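Local atomic coordinates of Abbfa_003403 (Acinetobacter baumannii, PDB entry 4ZXH), a protein that is a four-domain nonribosomal peptide synthetase that probably activates an amino acid, carries it on phosphopantetheine, condenses it with a second substrate and releases the product through its thioesterase. Residues His211-Pro216 with Gln400-Leu405; Gly262-Leu267 with Leu276-Pro281; Leu419-Asn422 with Ser427-Ser430. All coordinates share one frame; numbering follows the deposited sequence.

Interaction 1 of 3, residues His211-Pro216 with Gln400-Leu405; sequences HVHSIP and QLDITL. With PNS (4'-phosphopantetheine), chain B.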
loop_
_atom_site.group_PDB
_atom_site.type_symbol
_atom_site.label_atom_id
_atom_site.label_comp_id
_atom_site.label_asym_id
_atom_site.label_seq_id
_atom_site.Cartn_x
_atom_site.Cartn_y
_atom_site.Cartn_z
ATOM N N HIS A 211 5.710 10.667 5.220
ATOM C CA HIS A 211 6.054 9.490 4.461
ATOM C C HIS A 211 5.554 9.606 3.029
ATOM O O HIS A 211 6.262 9.234 2.091
ATOM C CB HIS A 211 5.458 8.272 5.160
ATOM C CG HIS A 211 5.667 6.985 4.440
ATOM N ND1 HIS A 211 6.806 6.222 4.599
ATOM C CD2 HIS A 211 4.872 6.308 3.574
ATOM C CE1 HIS A 211 6.701 5.130 3.860
ATOM N NE2 HIS A 211 5.539 5.160 3.226
ATOM N N VAL A 212 4.344 10.134 2.864
ATOM C CA VAL A 212 3.732 10.291 1.543
ATOM C C VAL A 212 2.816 11.520 1.547
ATOM O O VAL A 212 2.284 11.914 2.595
ATOM C CB VAL A 212 2.944 9.013 1.127
ATOM C CG1 VAL A 212 1.854 8.676 2.129
ATOM C CG2 VAL A 212 2.336 9.171 -0.230
ATOM N N HIS A 213 2.656 12.148 0.385
ATOM C CA HIS A 213 1.784 13.310 0.249
ATOM C C HIS A 213 0.338 12.892 0.403
ATOM O O HIS A 213 0.026 11.711 0.385
ATOM C CB HIS A 213 1.970 13.972 -1.103
ATOM C CG HIS A 213 1.532 13.108 -2.243
ATOM N ND1 HIS A 213 0.206 12.943 -2.585
ATOM C CD2 HIS A 213 2.242 12.338 -3.100
ATOM C CE1 HIS A 213 0.121 12.121 -3.616
ATOM N NE2 HIS A 213 1.341 11.736 -3.944
ATOM N N SER A 214 -0.557 13.863 0.502
ATOM C CA SER A 214 -1.957 13.547 0.740
ATOM C C SER A 214 -2.822 14.167 -0.333
ATOM O O SER A 214 -3.905 14.678 -0.054
ATOM C CB SER A 214 -2.395 14.027 2.121
ATOM O OG SER A 214 -1.443 13.666 3.111
ATOM N N ILE A 215 -2.329 14.139 -1.563
ATOM C CA ILE A 215 -3.144 14.542 -2.690
ATOM C C ILE A 215 -4.132 13.433 -3.026
ATOM O O ILE A 215 -3.742 12.276 -3.176
ATOM C CB ILE A 215 -2.282 14.862 -3.909
ATOM C CG1 ILE A 215 -1.398 16.070 -3.608
ATOM C CG2 ILE A 215 -3.156 15.157 -5.124
ATOM C CD1 ILE A 215 -0.340 16.321 -4.650
ATOM N N PRO A 216 -5.422 13.776 -3.130
ATOM C CA PRO A 216 -6.429 12.763 -3.477
ATOM C C PRO A 216 -6.132 12.087 -4.819
ATOM O O PRO A 216 -5.907 12.770 -5.830
ATOM C CB PRO A 216 -7.732 13.564 -3.547
ATOM C CG PRO A 216 -7.459 14.789 -2.743
ATOM C CD PRO A 216 -6.016 15.111 -2.964
ATOM N N GLN A 400 8.610 8.600 -13.319
ATOM C CA GLN A 400 9.660 8.618 -12.319
ATOM C C GLN A 400 9.065 8.838 -10.953
ATOM O O GLN A 400 9.442 8.167 -9.991
ATOM C CB GLN A 400 10.682 9.708 -12.621
ATOM C CG GLN A 400 11.557 9.382 -13.800
ATOM C CD GLN A 400 12.407 10.552 -14.193
ATOM O OE1 GLN A 400 12.344 11.609 -13.556
ATOM N NE2 GLN A 400 13.228 10.376 -15.242
ATOM N N LEU A 401 8.121 9.778 -10.886
ATOM C CA LEU A 401 7.474 10.160 -9.640
ATOM C C LEU A 401 5.964 10.105 -9.769
ATOM O O LEU A 401 5.450 9.647 -10.778
ATOM C CB LEU A 401 7.917 11.553 -9.224
ATOM C CG LEU A 401 9.413 11.731 -8.954
ATOM C CD1 LEU A 401 9.688 13.201 -8.641
ATOM C CD2 LEU A 401 9.873 10.811 -7.812
ATOM N N ASP A 402 5.256 10.556 -8.737
ATOM C CA ASP A 402 3.800 10.607 -8.780
ATOM C C ASP A 402 3.382 11.722 -9.712
ATOM O O ASP A 402 2.460 11.567 -10.526
ATOM C CB ASP A 402 3.205 10.834 -7.389
ATOM C CG ASP A 402 3.199 9.581 -6.540
ATOM O OD1 ASP A 402 3.872 8.599 -6.913
ATOM O OD2 ASP A 402 2.513 9.576 -5.493
ATOM N N ILE A 403 4.086 12.843 -9.575
ATOM C CA ILE A 403 3.890 14.047 -10.376
ATOM C C ILE A 403 5.250 14.683 -10.625
ATOM O O ILE A 403 6.087 14.731 -9.715
ATOM C CB ILE A 403 2.994 15.090 -9.663
ATOM C CG1 ILE A 403 1.619 14.538 -9.354
ATOM C CG2 ILE A 403 2.768 16.289 -10.530
ATOM C CD1 ILE A 403 0.810 15.480 -8.481
ATOM N N THR A 404 5.482 15.175 -11.837
ATOM C CA THR A 404 6.640 16.014 -12.087
ATOM C C THR A 404 6.271 17.209 -12.969
ATOM O O THR A 404 5.734 17.045 -14.060
ATOM C CB THR A 404 7.795 15.253 -12.780
ATOM O OG1 THR A 404 8.224 14.150 -11.976
ATOM C CG2 THR A 404 8.969 16.184 -13.002
ATOM N N LEU A 405 6.582 18.407 -12.493
ATOM C CA LEU A 405 6.458 19.621 -13.288
ATOM C C LEU A 405 7.779 19.941 -14.000
ATOM O O LEU A 405 8.810 20.127 -13.352
ATOM C CB LEU A 405 6.040 20.791 -12.394
ATOM C CG LEU A 405 5.834 22.136 -13.066
ATOM C CD1 LEU A 405 4.678 21.995 -14.032
ATOM C CD2 LEU A 405 5.537 23.184 -12.020
HETATM O O23 PNS B . 15.720 2.552 -0.688
HETATM P P24 PNS B . 17.207 2.672 -0.900
HETATM O O25 PNS B . 18.091 2.833 0.307
HETATM O O27 PNS B . 17.393 3.978 -1.829
HETATM C C28 PNS B . 16.707 4.085 -3.072
HETATM C C29 PNS B . 17.123 5.378 -3.751
HETATM C C30 PNS B . 18.644 5.299 -3.894
HETATM C C31 PNS B . 16.719 6.563 -2.873
HETATM C C32 PNS B . 16.406 5.498 -5.104
HETATM O O33 PNS B . 15.026 5.160 -4.887
HETATM C C34 PNS B . 16.567 6.892 -5.680
HETATM O O35 PNS B . 17.669 7.359 -5.967
HETATM N N36 PNS B . 15.476 7.616 -5.888
HETATM C C37 PNS B . 15.528 8.963 -6.434
HETATM C C38 PNS B . 14.724 8.965 -7.733
HETATM C C39 PNS B . 15.327 9.944 -8.694
HETATM O O40 PNS B . 16.538 10.089 -8.762
HETATM N N41 PNS B . 14.435 10.601 -9.423
HETATM C C42 PNS B . 14.676 11.599 -10.436
HETATM C C43 PNS B . 13.291 12.182 -10.627
HETATM S S44 PNS B . 13.195 13.682 -9.640
#
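His213, with Val212 CG2 over one face of its ring and off toward the rim, makes the polar half of this contact with Asp402. Its NE2 donates to Asp402 OD2 at 2.9 Å, with an angle of 154° at the hydrogen. The oxygen lies 12° out of the ring plane and uses its anti lone pair, on the side away from OD1; ring and carboxylate planes stand perpendicular. CG of His213 sits between the backbone N and carbonyl carbon (chi1 66°), and this turns the NE2 edge across to the other segment. The ring's second nitrogen, ND1, accepts from Ile215 N at 3.0 Å, with the donor in the ring plane. Gripped at both nitrogens, the ring is fixed in rotation and probably carries its proton on NE2. Asp402 OD2 also forms a salt bridge with Arg221, which probably helps keep the carboxylate ionised. Further along, Ile215 meets Ile403 tip to tip, CD1 to CD1 at 4.1 Å, an apolar contact next to the His213-Asp402 bond. Just before Asp402 in the chain, Gln400 and Leu401 line the pantetheine pocket: Gln400 lies against C43, and Leu401 CD1 is 3.7 Å from S44 of the phosphopantetheine. The contact thus ties a long loop to the start of strand 403-411 in the condensation domain, where the chain leaves the pantetheine pocket.

Interaction 2 of 3, residues Gly262-Leu267 with Leu276-Pro281; sequences GFYVLL and LVIATP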
loop_
_atom_site.group_PDB
_atom_site.type_symbol
_atom_site.label_atom_id
_atom_site.label_comp_id
_atom_site.label_asym_id
_atom_site.label_seq_id
_atom_site.Cartn_x
_atom_site.Cartn_y
_atom_site.Cartn_z
ATOM N N GLY A 262 4.780 28.760 -6.521
ATOM C CA GLY A 262 3.484 28.474 -7.104
ATOM C C GLY A 262 3.103 27.006 -6.978
ATOM O O GLY A 262 1.952 26.691 -6.696
ATOM N N PHE A 263 4.072 26.111 -7.159
ATOM C CA PHE A 263 3.793 24.679 -7.130
ATOM C C PHE A 263 3.398 24.200 -5.731
ATOM O O PHE A 263 2.412 23.480 -5.588
ATOM C CB PHE A 263 4.997 23.887 -7.641
ATOM C CG PHE A 263 4.648 22.523 -8.160
ATOM C CD1 PHE A 263 3.355 22.242 -8.581
ATOM C CD2 PHE A 263 5.611 21.534 -8.263
ATOM C CE1 PHE A 263 3.021 21.002 -9.065
ATOM C CE2 PHE A 263 5.281 20.281 -8.762
ATOM C CZ PHE A 263 3.982 20.014 -9.155
ATOM N N TYR A 264 4.156 24.595 -4.708
ATOM C CA TYR A 264 3.775 24.315 -3.320
ATOM C C TYR A 264 2.363 24.828 -3.010
ATOM O O TYR A 264 1.531 24.101 -2.470
ATOM C CB TYR A 264 4.751 24.962 -2.338
ATOM C CG TYR A 264 6.076 24.268 -2.160
ATOM C CD1 TYR A 264 6.164 23.046 -1.520
ATOM C CD2 TYR A 264 7.247 24.868 -2.588
ATOM C CE1 TYR A 264 7.372 22.430 -1.339
ATOM C CE2 TYR A 264 8.462 24.254 -2.418
ATOM C CZ TYR A 264 8.521 23.038 -1.798
ATOM O OH TYR A 264 9.743 22.433 -1.626
ATOM N N VAL A 265 2.102 26.090 -3.345
ATOM C CA VAL A 265 0.787 26.672 -3.105
ATOM C C VAL A 265 -0.283 25.792 -3.735
ATOM O O VAL A 265 -1.276 25.474 -3.095
ATOM C CB VAL A 265 0.684 28.114 -3.650
ATOM C CG1 VAL A 265 -0.766 28.548 -3.750
ATOM C CG2 VAL A 265 1.449 29.061 -2.753
ATOM N N LEU A 266 -0.054 25.369 -4.974
ATOM C CA LEU A 266 -0.950 24.428 -5.636
ATOM C C LEU A 266 -1.182 23.134 -4.839
ATOM O O LEU A 266 -2.326 22.754 -4.614
ATOM C CB LEU A 266 -0.424 24.067 -7.025
ATOM C CG LEU A 266 -1.363 23.047 -7.671
ATOM C CD1 LEU A 266 -2.738 23.653 -7.815
ATOM C CD2 LEU A 266 -0.854 22.542 -9.007
ATOM N N LEU A 267 -0.114 22.449 -4.430
ATOM C CA LEU A 267 -0.266 21.167 -3.731
ATOM C C LEU A 267 -0.894 21.350 -2.345
ATOM O O LEU A 267 -1.562 20.456 -1.831
ATOM C CB LEU A 267 1.082 20.462 -3.607
ATOM C CG LEU A 267 1.843 20.341 -4.937
ATOM C CD1 LEU A 267 3.301 19.956 -4.708
ATOM C CD2 LEU A 267 1.173 19.356 -5.898
ATOM N N LEU A 276 4.754 19.741 2.954
ATOM C CA LEU A 276 4.895 19.225 1.600
ATOM C C LEU A 276 6.357 19.064 1.228
ATOM O O LEU A 276 7.180 19.920 1.572
ATOM C CB LEU A 276 4.225 20.154 0.607
ATOM C CG LEU A 276 2.805 20.567 0.942
ATOM C CD1 LEU A 276 2.476 21.894 0.244
ATOM C CD2 LEU A 276 1.866 19.480 0.506
ATOM N N VAL A 277 6.680 17.976 0.523
ATOM C CA VAL A 277 8.031 17.802 -0.010
ATOM C C VAL A 277 8.046 17.795 -1.534
ATOM O O VAL A 277 7.232 17.125 -2.160
ATOM C CB VAL A 277 8.673 16.507 0.493
ATOM C CG1 VAL A 277 10.070 16.363 -0.065
ATOM C CG2 VAL A 277 8.718 16.499 1.999
ATOM N N ILE A 278 8.973 18.549 -2.124
ATOM C CA ILE A 278 9.173 18.551 -3.570
ATOM C C ILE A 278 10.639 18.297 -3.922
ATOM O O ILE A 278 11.526 19.005 -3.438
ATOM C CB ILE A 278 8.741 19.882 -4.201
ATOM C CG1 ILE A 278 7.244 20.105 -4.023
ATOM C CG2 ILE A 278 9.068 19.905 -5.682
ATOM C CD1 ILE A 278 6.726 21.286 -4.794
ATOM N N ALA A 279 10.894 17.304 -4.774
ATOM C CA ALA A 279 12.261 16.995 -5.204
ATOM C C ALA A 279 12.672 17.910 -6.349
ATOM O O ALA A 279 11.862 18.164 -7.233
ATOM C CB ALA A 279 12.387 15.528 -5.629
ATOM N N THR A 280 13.917 18.395 -6.322
ATOM C CA THR A 280 14.480 19.225 -7.400
ATOM C C THR A 280 15.913 18.863 -7.784
ATOM O O THR A 280 16.851 19.262 -7.112
ATOM C CB THR A 280 14.528 20.716 -7.042
ATOM O OG1 THR A 280 13.272 21.140 -6.509
ATOM C CG2 THR A 280 14.836 21.519 -8.299
ATOM N N PRO A 281 16.082 18.114 -8.867
ATOM C CA PRO A 281 17.375 17.875 -9.510
ATOM C C PRO A 281 18.254 19.109 -9.646
ATOM O O PRO A 281 17.756 20.169 -10.037
ATOM C CB PRO A 281 16.969 17.384 -10.892
ATOM C CG PRO A 281 15.735 16.591 -10.612
ATOM C CD PRO A 281 15.018 17.295 -9.467
#
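Ile278 drives its CD1 methyl into a pocket formed by three side chains of the helix, Phe263, Tyr264 and Leu267, and this is the tight end of the contact. The methyl lies over one face of the Tyr264 ring, 3.7 Å from its centroid and only 13° off the ring normal, a CH-pi contact. The same CD1 comes within 3.7 Å of Phe263 CD2 and 3.7 Å of Leu267 CD1. Behind it, Ile278 CG1 rests 3.6 Å from Tyr264 CE1. With CG1 anti to the carbonyl carbon (chi1 -64°) and the chain extended beyond, Ile278 reaches its end in among the helix side chains. On the helix itself, Leu267 CD1 lies over the centre of one face of the Phe263 ring, one turn earlier, so both aromatic rings are backed by aliphatic carbons. The Tyr264 hydroxyl reaches past Ile278 and is hydrogen-bonded to Ile303 O of the neighbouring strand.

Toward Leu276 the fit slackens. Its CD1 approaches the backbone of the helix at Tyr264 O, 3.6 Å away, but its CB stays 4.1 Å from Tyr264 CD1, and its CD2 is 4.3 Å from Leu267 CB. Val277 and Ala279 point away from the helix, and Val277 is partly exposed. The axes of segments 262-267 and 276-279 pass 9.5 Å apart, with 138° between their directions. This helix-turn-strand unit packs helix 255-271 on the strand that follows it, as in the chloramphenicol acetyltransferase-like fold of condensation domains.

Interaction 3 of 3, residues Leu419-Asn422 with Ser427-Ser430; sequences LKYN and SAQS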
loop_
_atom_site.group_PDB
_atom_site.type_symbol
_atom_site.label_atom_id
_atom_site.label_comp_id
_atom_site.label_asym_id
_atom_site.label_seq_id
_atom_site.Cartn_x
_atom_site.Cartn_y
_atom_site.Cartn_z
ATOM N N LEU A 419 3.489 18.759 -17.585
ATOM C CA LEU A 419 3.106 18.061 -16.364
ATOM C C LEU A 419 3.147 16.557 -16.612
ATOM O O LEU A 419 2.372 16.019 -17.402
ATOM C CB LEU A 419 1.712 18.476 -15.873
ATOM C CG LEU A 419 1.342 17.843 -14.511
ATOM C CD1 LEU A 419 2.127 18.435 -13.357
ATOM C CD2 LEU A 419 -0.132 17.952 -14.228
ATOM N N LYS A 420 4.074 15.885 -15.949
ATOM C CA LYS A 420 4.150 14.431 -16.015
ATOM C C LYS A 420 3.449 13.855 -14.819
ATOM O O LYS A 420 3.633 14.343 -13.699
ATOM C CB LYS A 420 5.597 13.971 -16.057
ATOM C CG LYS A 420 6.282 14.426 -17.335
ATOM C CD LYS A 420 7.538 13.687 -17.488
ATOM C CE LYS A 420 8.272 14.092 -18.702
ATOM N NZ LYS A 420 9.624 13.481 -18.595
ATOM N N TYR A 421 2.639 12.827 -15.052
ATOM C CA TYR A 421 1.813 12.240 -14.000
ATOM C C TYR A 421 1.714 10.732 -14.144
ATOM O O TYR A 421 1.660 10.193 -15.254
ATOM C CB TYR A 421 0.414 12.855 -14.009
ATOM C CG TYR A 421 -0.387 12.586 -15.263
ATOM C CD1 TYR A 421 -0.191 13.336 -16.423
ATOM C CD2 TYR A 421 -1.356 11.595 -15.290
ATOM C CE1 TYR A 421 -0.936 13.086 -17.587
ATOM C CE2 TYR A 421 -2.109 11.345 -16.442
ATOM C CZ TYR A 421 -1.900 12.087 -17.582
ATOM O OH TYR A 421 -2.654 11.821 -18.715
ATOM N N ASN A 422 1.688 10.060 -13.002
ATOM C CA ASN A 422 1.588 8.608 -12.927
ATOM C C ASN A 422 0.158 8.149 -13.241
ATOM O O ASN A 422 -0.768 8.472 -12.492
ATOM C CB ASN A 422 2.032 8.181 -11.525
ATOM C CG ASN A 422 2.076 6.686 -11.333
ATOM O OD1 ASN A 422 1.230 5.936 -11.837
ATOM N ND2 ASN A 422 3.060 6.238 -10.562
ATOM N N SER A 427 -6.089 10.366 -13.410
ATOM C CA SER A 427 -6.743 10.301 -14.709
ATOM C C SER A 427 -6.232 11.434 -15.603
ATOM O O SER A 427 -5.608 12.381 -15.115
ATOM C CB SER A 427 -8.259 10.391 -14.541
ATOM O OG SER A 427 -8.641 11.694 -14.109
ATOM N N ALA A 428 -6.497 11.347 -16.904
ATOM C CA ALA A 428 -6.093 12.416 -17.816
ATOM C C ALA A 428 -6.816 13.689 -17.441
ATOM O O ALA A 428 -6.253 14.780 -17.504
ATOM C CB ALA A 428 -6.392 12.047 -19.259
ATOM N N GLN A 429 -8.067 13.527 -17.020
ATOM C CA GLN A 429 -8.904 14.658 -16.650
ATOM C C GLN A 429 -8.335 15.399 -15.441
ATOM O O GLN A 429 -8.360 16.629 -15.395
ATOM C CB GLN A 429 -10.324 14.182 -16.375
ATOM C CG GLN A 429 -11.378 15.205 -16.720
ATOM C CD GLN A 429 -12.744 14.576 -16.956
ATOM O OE1 GLN A 429 -12.920 13.360 -16.803
ATOM N NE2 GLN A 429 -13.715 15.401 -17.353
ATOM N N SER A 430 -7.811 14.648 -14.475
ATOM C CA SER A 430 -7.167 15.233 -13.299
ATOM C C SER A 430 -5.878 15.962 -13.643
ATOM O O SER A 430 -5.539 16.966 -13.019
ATOM C CB SER A 430 -6.864 14.157 -12.258
ATOM O OG SER A 430 -8.058 13.689 -11.659
#
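Tyr421, the residue most covered here, bridges a strand-loop-helix connection: it stands on strand 414-422 and brings the hydroxyl end of its ring against the first turn of helix 428-447. The ring rises from the strand at a chi1 of 64° and points its hydroxyl at the helix start. That hydroxyl oxygen lies 3.6 Å from Ala428 CA and 3.8 Å from Ala428 CB, while CE2 of Tyr421 is 3.9 Å from Ser427 O. These are van der Waals approaches to main chain and methyl, made obliquely to the ring. Ala428 points away overall and is exposed, so the edge of the contact is open to solvent, whereas Tyr421 is buried; its OH has a weak hydrogen bond to Ser230 OG on the adjacent strand 229-235, and its ring also touches Phe426 and Ala431. Ser427 turns its side chain away from the tyrosine and offers only its carbonyl to the ring. Asp218 OD2 accepts from Ser427 N and is hydrogen-bonded to Ser430 OG. As N-cap of the helix, Ser427 closes its first turn: OG accepts from Ser430 N at 3.1 Å, with an angle of 155° at the hydrogen.

Overall arrangement
All three contacts fall in the condensation domain. Interactions 1 and 2 are neighbours, centres about 9 Å apart: Ile215 CD1 meets Leu267 CD2 at 3.6 Å, and Leu405 CB meets Phe263 CE2 at 3.7 Å, so Ile215 and Leu405 pack on the same helix that interaction 2 uses. Interactions 1 and 3, centres about 11 Å apart, share a sheet, strands 403-411 and 414-422 being adjacent; Thr404 N lies 2.8 Å from Lys420 O, a probable hydrogen bond. Interactions 2 and 3 do not touch. The pantetheine touches Gln400 and Leu401 of segment 400-405, and Pro281 in interaction 2. In interaction 3, the side chain of Tyr421 is about 13 Å from the bound 4'-phosphopantetheine.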